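Local atomic coordinates of chitin binding protein (Streptomyces lividans, PDB entry 5FTZ), a protein that is a copper-dependent lytic polysaccharide monooxygenase of family AA10, which probably binds chitin and cleaves its chains by oxidation. Residues F83-T88 against T94-Y99; I48-H53 against A58-K63. One frame throughout, in Å; residues are numbered along the deposited sequence.

How the interactions relate
Both contacts are buried, but they belong to different parts of the fold. Interaction 1 lies between the two beta-sheets of the sandwich, where strand 80-87 of one sheet faces strand 93-100 of the other. It is almost wholly aromatic, with a single hydrogen bond across it. Interaction 2 joins two parts of the long loop between strands 33-35 and 73-74. Its chemistry is polar: one aspartate grips a backbone N-H and a hydroxyl, and a disulfide ties the loop to strand 162-171. The two share no strand or helix and do not touch. Their centres are about 18 Å apart, on opposite sides of the chain's centre.

Interaction 1: residues F83-T88 against T94-Y99; sequences FRWQFT and TDFKYY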
loop_
_atom_site.group_PDB
_atom_site.type_symbol
_atom_site.label_atom_id
_atom_site.label_comp_id
_atom_site.label_asym_id
_atom_site.label_seq_id
_atom_site.Cartn_x
_atom_site.Cartn_y
_atom_site.Cartn_z
ATOM N N PHE A 83 -0.235 13.662 -22.053
ATOM C CA PHE A 83 -0.110 14.359 -20.784
ATOM C C PHE A 83 1.177 13.881 -20.155
ATOM O O PHE A 83 1.479 12.676 -20.224
ATOM C CB PHE A 83 -1.340 14.060 -19.890
ATOM C CG PHE A 83 -2.583 14.640 -20.424
ATOM C CD1 PHE A 83 -3.371 13.919 -21.342
ATOM C CD2 PHE A 83 -2.983 15.902 -20.064
ATOM C CE1 PHE A 83 -4.508 14.478 -21.875
ATOM C CE2 PHE A 83 -4.139 16.449 -20.594
ATOM C CZ PHE A 83 -4.888 15.736 -21.504
ATOM N N ARG A 84 1.985 14.785 -19.594
ATOM C CA ARG A 84 3.270 14.389 -19.089
ATOM C C ARG A 84 3.567 15.053 -17.743
ATOM O O ARG A 84 3.376 16.271 -17.584
ATOM C CB ARG A 84 4.346 14.761 -20.097
ATOM C CG ARG A 84 5.733 14.268 -19.757
ATOM C CD ARG A 84 6.750 14.459 -20.888
ATOM N NE ARG A 84 7.127 15.828 -21.023
ATOM C CZ ARG A 84 7.600 16.396 -22.136
ATOM N NH1 ARG A 84 7.731 15.695 -23.262
ATOM N NH2 ARG A 84 7.921 17.675 -22.127
ATOM N N TRP A 85 4.039 14.224 -16.825
ATOM C CA TRP A 85 4.515 14.612 -15.507
ATOM C C TRP A 85 6.003 14.472 -15.463
ATOM O O TRP A 85 6.584 13.473 -15.989
ATOM C CB TRP A 85 3.943 13.709 -14.406
ATOM C CG TRP A 85 2.471 13.958 -14.080
ATOM C CD1 TRP A 85 1.390 13.528 -14.839
ATOM C CD2 TRP A 85 1.925 14.715 -13.027
ATOM N NE1 TRP A 85 0.233 13.974 -14.309
ATOM C CE2 TRP A 85 0.506 14.649 -13.145
ATOM C CE3 TRP A 85 2.479 15.389 -11.953
ATOM C CZ2 TRP A 85 -0.335 15.338 -12.242
ATOM C CZ3 TRP A 85 1.646 16.044 -11.055
ATOM C CH2 TRP A 85 0.244 15.984 -11.196
ATOM N N GLN A 86 6.631 15.338 -14.690
ATOM C CA GLN A 86 8.050 15.208 -14.319
ATOM C C GLN A 86 8.076 15.069 -12.822
ATOM O O GLN A 86 7.411 15.830 -12.093
ATOM C CB GLN A 86 8.840 16.460 -14.715
ATOM C CG GLN A 86 8.831 16.758 -16.191
ATOM C CD GLN A 86 9.573 15.811 -17.093
ATOM O OE1 GLN A 86 10.295 14.926 -16.633
ATOM N NE2 GLN A 86 9.405 16.004 -18.389
ATOM N N PHE A 87 8.761 14.043 -12.283
ATOM C CA PHE A 87 8.792 13.831 -10.864
ATOM C C PHE A 87 10.218 14.036 -10.286
ATOM O O PHE A 87 11.198 13.659 -10.915
ATOM C CB PHE A 87 8.379 12.396 -10.551
ATOM C CG PHE A 87 7.012 12.037 -11.054
ATOM C CD1 PHE A 87 5.874 12.542 -10.486
ATOM C CD2 PHE A 87 6.861 11.223 -12.176
ATOM C CE1 PHE A 87 4.627 12.190 -10.977
ATOM C CE2 PHE A 87 5.624 10.889 -12.655
ATOM C CZ PHE A 87 4.494 11.373 -12.068
ATOM N N THR A 88 10.289 14.612 -9.115
ATOM C CA THR A 88 11.524 14.660 -8.346
ATOM C C THR A 88 11.525 13.590 -7.260
ATOM O O THR A 88 12.604 13.299 -6.728
ATOM C CB THR A 88 11.728 16.027 -7.699
ATOM O OG1 THR A 88 10.616 16.309 -6.864
ATOM C CG2 THR A 88 11.759 17.125 -8.750
ATOM N N THR A 94 -1.775 6.071 -6.455
ATOM C CA THR A 94 -3.128 5.586 -6.567
ATOM C C THR A 94 -3.659 5.897 -7.960
ATOM O O THR A 94 -4.017 4.970 -8.681
ATOM C CB THR A 94 -4.042 6.207 -5.510
ATOM O OG1 THR A 94 -3.540 5.823 -4.230
ATOM C CG2 THR A 94 -5.490 5.766 -5.635
ATOM N N ASP A 95 -3.701 7.158 -8.383
ATOM C CA ASP A 95 -4.214 7.496 -9.708
ATOM C C ASP A 95 -3.798 8.899 -10.142
ATOM O O ASP A 95 -3.210 9.680 -9.380
ATOM C CB ASP A 95 -5.733 7.321 -9.802
ATOM C CG ASP A 95 -6.504 8.348 -9.095
ATOM O OD1 ASP A 95 -5.975 9.175 -8.396
ATOM O OD2 ASP A 95 -7.750 8.334 -9.281
ATOM N N PHE A 96 -4.057 9.136 -11.412
ATOM C CA PHE A 96 -3.991 10.471 -12.041
ATOM C C PHE A 96 -5.359 10.822 -12.555
ATOM O O PHE A 96 -5.971 9.959 -13.228
ATOM C CB PHE A 96 -2.980 10.506 -13.195
ATOM C CG PHE A 96 -1.555 10.200 -12.786
ATOM C CD1 PHE A 96 -0.695 11.204 -12.334
ATOM C CD2 PHE A 96 -1.081 8.913 -12.766
ATOM C CE1 PHE A 96 0.604 10.928 -11.928
ATOM C CE2 PHE A 96 0.198 8.630 -12.388
ATOM C CZ PHE A 96 1.040 9.637 -11.948
ATOM N N LYS A 97 -5.826 12.026 -12.314
ATOM C CA LYS A 97 -7.133 12.466 -12.827
ATOM C C LYS A 97 -6.954 13.825 -13.443
ATOM O O LYS A 97 -6.189 14.660 -12.899
ATOM C CB LYS A 97 -8.195 12.560 -11.767
ATOM C CG LYS A 97 -8.556 11.227 -11.154
ATOM C CD LYS A 97 -9.552 11.396 -10.046
ATOM C CE LYS A 97 -10.160 10.057 -9.663
ATOM N NZ LYS A 97 -10.222 9.974 -8.214
ATOM N N TYR A 98 -7.643 14.083 -14.528
ATOM C CA TYR A 98 -7.536 15.336 -15.248
ATOM C C TYR A 98 -8.922 15.914 -15.457
ATOM O O TYR A 98 -9.823 15.201 -15.911
ATOM C CB TYR A 98 -6.854 15.133 -16.603
ATOM C CG TYR A 98 -5.484 14.587 -16.512
ATOM C CD1 TYR A 98 -5.274 13.190 -16.444
ATOM C CD2 TYR A 98 -4.360 15.403 -16.487
ATOM C CE1 TYR A 98 -4.001 12.650 -16.340
ATOM C CE2 TYR A 98 -3.068 14.882 -16.389
ATOM C CZ TYR A 98 -2.888 13.526 -16.333
ATOM O OH TYR A 98 -1.623 12.988 -16.233
ATOM N N TYR A 99 -9.108 17.179 -15.102
ATOM C CA TYR A 99 -10.392 17.884 -15.092
ATOM C C TYR A 99 -10.260 19.087 -15.994
ATOM O O TYR A 99 -9.164 19.621 -16.149
ATOM C CB TYR A 99 -10.773 18.399 -13.702
ATOM C CG TYR A 99 -10.818 17.356 -12.593
ATOM C CD1 TYR A 99 -9.686 16.924 -11.968
ATOM C CD2 TYR A 99 -12.005 16.787 -12.217
ATOM C CE1 TYR A 99 -9.752 15.996 -10.952
ATOM C CE2 TYR A 99 -12.062 15.845 -11.163
ATOM C CZ TYR A 99 -10.944 15.474 -10.567
ATOM O OH TYR A 99 -10.876 14.537 -9.534
#
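Phe96 and Trp85 meet at the centre of this contact, each reaching in from its own strand. The CD1-CE1 side of the Phe96 ring comes over one face of the indole, toward its rim. Phe96 CD1 is 3.7 Å from Trp85 CE2. The two planes are inclined at 51°, an oblique meeting. Phe87 joins from the next inward-facing position. Phe96 CE1 lies at the edge of the Phe87 ring, 3.9 Å from Phe87 CZ. On the other side of Trp85 along the strand, Phe83 sets its CG over one face of the Tyr98 ring, toward the rim. Phe83 CD2 and Tyr98 CE2 are 3.8 Å apart, and these rings too are tilted.

The polar edge is where Tyr98 ends beside the indole. Trp85 holds CG beside its backbone N (chi1 -74°), and the indole extends between the strands with its N-H directed at Tyr98. Trp85 NE1 donates to Tyr98 OH at 2.8 Å. The acceptor lies almost in the indole plane, but the bond is bent, at 142°. Tyr98 OH is also hydrogen-bonded to His137 NE2, so this buried hydroxyl is held by two partners. A leucine in place of Trp85 would probably cost Tyr98 OH its indole partner and open a gap beside the Phe96 ring.

The axes of the two strand segments come no closer than 10.6 Å, too far for backbone pairing, and side chains fill the space. This is face-to-face packing in a beta-sandwich. Strand 80-87 pairs with strands 2-6 and 134-140, while strand 93-100 pairs with 122-125 and 148-157. Trp155 of strand 148-157 continues the aromatic core: its ring stacks on Phe96 and meets Trp85 edge-to-face.

Interaction 2: residues I48-H53 against A58-K63; sequences ICSAGH and ALDSPK
Ile48 reaches Asp60 through a water. The water donates to Asp60 OD1 at 3.0 Å and takes a weak bond from Ile48 N. Cys49 turns its side chain toward the second segment, and its CB rests 3.3 Å from Leu59 O. Leu59 in turn sets CD1 3.5 Å from Cys49 O.

Ser50 makes the main polar grip, at two points on one carboxylate. Ser50 N donates to Asp60 OD1 at 2.9 Å, from well above the carboxylate plane. Ser50 OG is hydrogen-bonded to Asp60 OD2 on its syn side, at a short 2.5 Å, and also to Thr47 O, so its one proton may be shared. With chi1 at 64°, OG sits between the backbone N and the carbonyl carbon, on the side where OD2 lies. Both carboxylate oxygens are thus engaged, which probably fixes the rotation of the buried Asp60 side chain.

Ala51 N closes a type I turn on Ile48 O. A type I' turn follows, from Ser50 to His53, where a side chain at Gly52 would run into Ala51 O.

The contact folds one long loop back on itself. Leu59 packs on Gln11 and Cys14 of helix 10-15, and the disulfide from Cys49 to Cys167 fastens the turn to strand 162-171.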
loop_
_atom_site.group_PDB
_atom_site.type_symbol
_atom_site.label_atom_id
_atom_site.label_comp_id
_atom_site.label_asym_id
_atom_site.label_seq_id
_atom_site.Cartn_x
_atom_site.Cartn_y
_atom_site.Cartn_z
ATOM N N ILE A 48 -7.043 25.963 -5.039
ATOM C CA ILE A 48 -6.826 24.686 -5.676
ATOM C C ILE A 48 -5.463 24.638 -6.345
ATOM O O ILE A 48 -4.663 23.703 -6.122
ATOM C CB ILE A 48 -7.926 24.342 -6.669
ATOM C CG1 ILE A 48 -9.271 24.183 -5.935
ATOM C CG2 ILE A 48 -7.610 23.055 -7.397
ATOM C CD1 ILE A 48 -10.455 24.275 -6.869
ATOM N N CYS A 49 -5.143 25.650 -7.139
ATOM C CA CYS A 49 -3.908 25.633 -7.942
ATOM C C CYS A 49 -2.674 25.782 -7.088
ATOM O O CYS A 49 -1.591 25.382 -7.529
ATOM C CB CYS A 49 -3.932 26.703 -9.017
ATOM S SG CYS A 49 -5.357 26.558 -10.154
ATOM N N SER A 50 -2.796 26.264 -5.842
ATOM C CA SER A 50 -1.701 26.336 -4.886
ATOM C C SER A 50 -1.707 25.175 -3.905
ATOM O O SER A 50 -0.880 25.148 -3.004
ATOM C CB SER A 50 -1.734 27.646 -4.082
ATOM O OG SER A 50 -2.909 27.741 -3.282
ATOM N N ALA A 51 -2.646 24.272 -4.032
ATOM C CA ALA A 51 -2.912 23.164 -3.079
ATOM C C ALA A 51 -3.032 23.653 -1.642
ATOM O O ALA A 51 -2.683 22.920 -0.694
ATOM C CB ALA A 51 -1.910 22.067 -3.191
ATOM N N GLY A 52 -3.563 24.844 -1.448
ATOM C CA GLY A 52 -3.729 25.397 -0.100
ATOM C C GLY A 52 -2.525 26.083 0.525
ATOM O O GLY A 52 -2.615 26.557 1.643
ATOM N N HIS A 53 -1.388 26.176 -0.165
ATOM C CA HIS A 53 -0.183 26.829 0.335
ATOM C C HIS A 53 -0.185 28.320 0.085
ATOM O O HIS A 53 -0.063 28.801 -1.060
ATOM C CB HIS A 53 1.031 26.241 -0.311
ATOM C CG HIS A 53 1.263 24.839 0.048
ATOM N ND1 HIS A 53 1.805 24.475 1.261
ATOM C CD2 HIS A 53 0.958 23.688 -0.595
ATOM C CE1 HIS A 53 1.854 23.152 1.340
ATOM N NE2 HIS A 53 1.377 22.654 0.210
ATOM N N ALA A 58 0.357 32.872 -5.636
ATOM C CA ALA A 58 0.381 33.364 -7.030
ATOM C C ALA A 58 -0.223 32.394 -8.023
ATOM O O ALA A 58 -0.801 32.813 -9.043
ATOM C CB ALA A 58 1.782 33.724 -7.462
ATOM N N LEU A 59 -0.090 31.100 -7.773
ATOM C CA LEU A 59 -0.673 30.113 -8.701
ATOM C C LEU A 59 -2.178 30.122 -8.800
ATOM O O LEU A 59 -2.717 29.664 -9.808
ATOM C CB LEU A 59 -0.246 28.697 -8.277
ATOM C CG LEU A 59 1.248 28.407 -8.198
ATOM C CD1 LEU A 59 1.488 26.959 -7.806
ATOM C CD2 LEU A 59 1.942 28.737 -9.516
ATOM N N ASP A 60 -2.844 30.605 -7.763
ATOM C CA ASP A 60 -4.318 30.677 -7.745
ATOM C C ASP A 60 -4.939 31.893 -8.401
ATOM O O ASP A 60 -6.161 31.930 -8.611
ATOM C CB ASP A 60 -4.807 30.711 -6.304
ATOM C CG ASP A 60 -4.474 29.533 -5.523
ATOM O OD1 ASP A 60 -4.725 28.409 -6.002
ATOM O OD2 ASP A 60 -4.044 29.727 -4.345
ATOM N N SER A 61 -4.134 32.917 -8.647
ATOM C CA SER A 61 -4.643 34.144 -9.228
ATOM C C SER A 61 -5.166 33.903 -10.642
ATOM O O SER A 61 -4.598 33.041 -11.361
ATOM C CB SER A 61 -3.554 35.164 -9.228
ATOM O OG SER A 61 -4.001 36.342 -9.872
ATOM N N PRO A 62 -6.207 34.642 -11.068
ATOM C CA PRO A 62 -6.688 34.496 -12.434
ATOM C C PRO A 62 -5.719 35.075 -13.474
ATOM O O PRO A 62 -5.928 34.854 -14.664
ATOM C CB PRO A 62 -7.969 35.297 -12.409
ATOM C CG PRO A 62 -7.862 36.240 -11.292
ATOM C CD PRO A 62 -7.043 35.555 -10.261
ATOM N N LYS A 63 -4.710 35.846 -13.050
ATOM C CA LYS A 63 -3.724 36.433 -13.946
ATOM C C LYS A 63 -2.347 36.069 -13.418
ATOM O O LYS A 63 -2.188 35.728 -12.238
ATOM C CB LYS A 63 -3.848 37.942 -13.948
ATOM C CG LYS A 63 -5.221 38.498 -14.357
ATOM C CD LYS A 63 -5.445 38.263 -15.784
ATOM C CE LYS A 63 -6.647 39.049 -16.293
ATOM N NZ LYS A 63 -6.701 39.012 -17.773
HETATM O O HOH W 1 -7.525 27.989 -7.017
#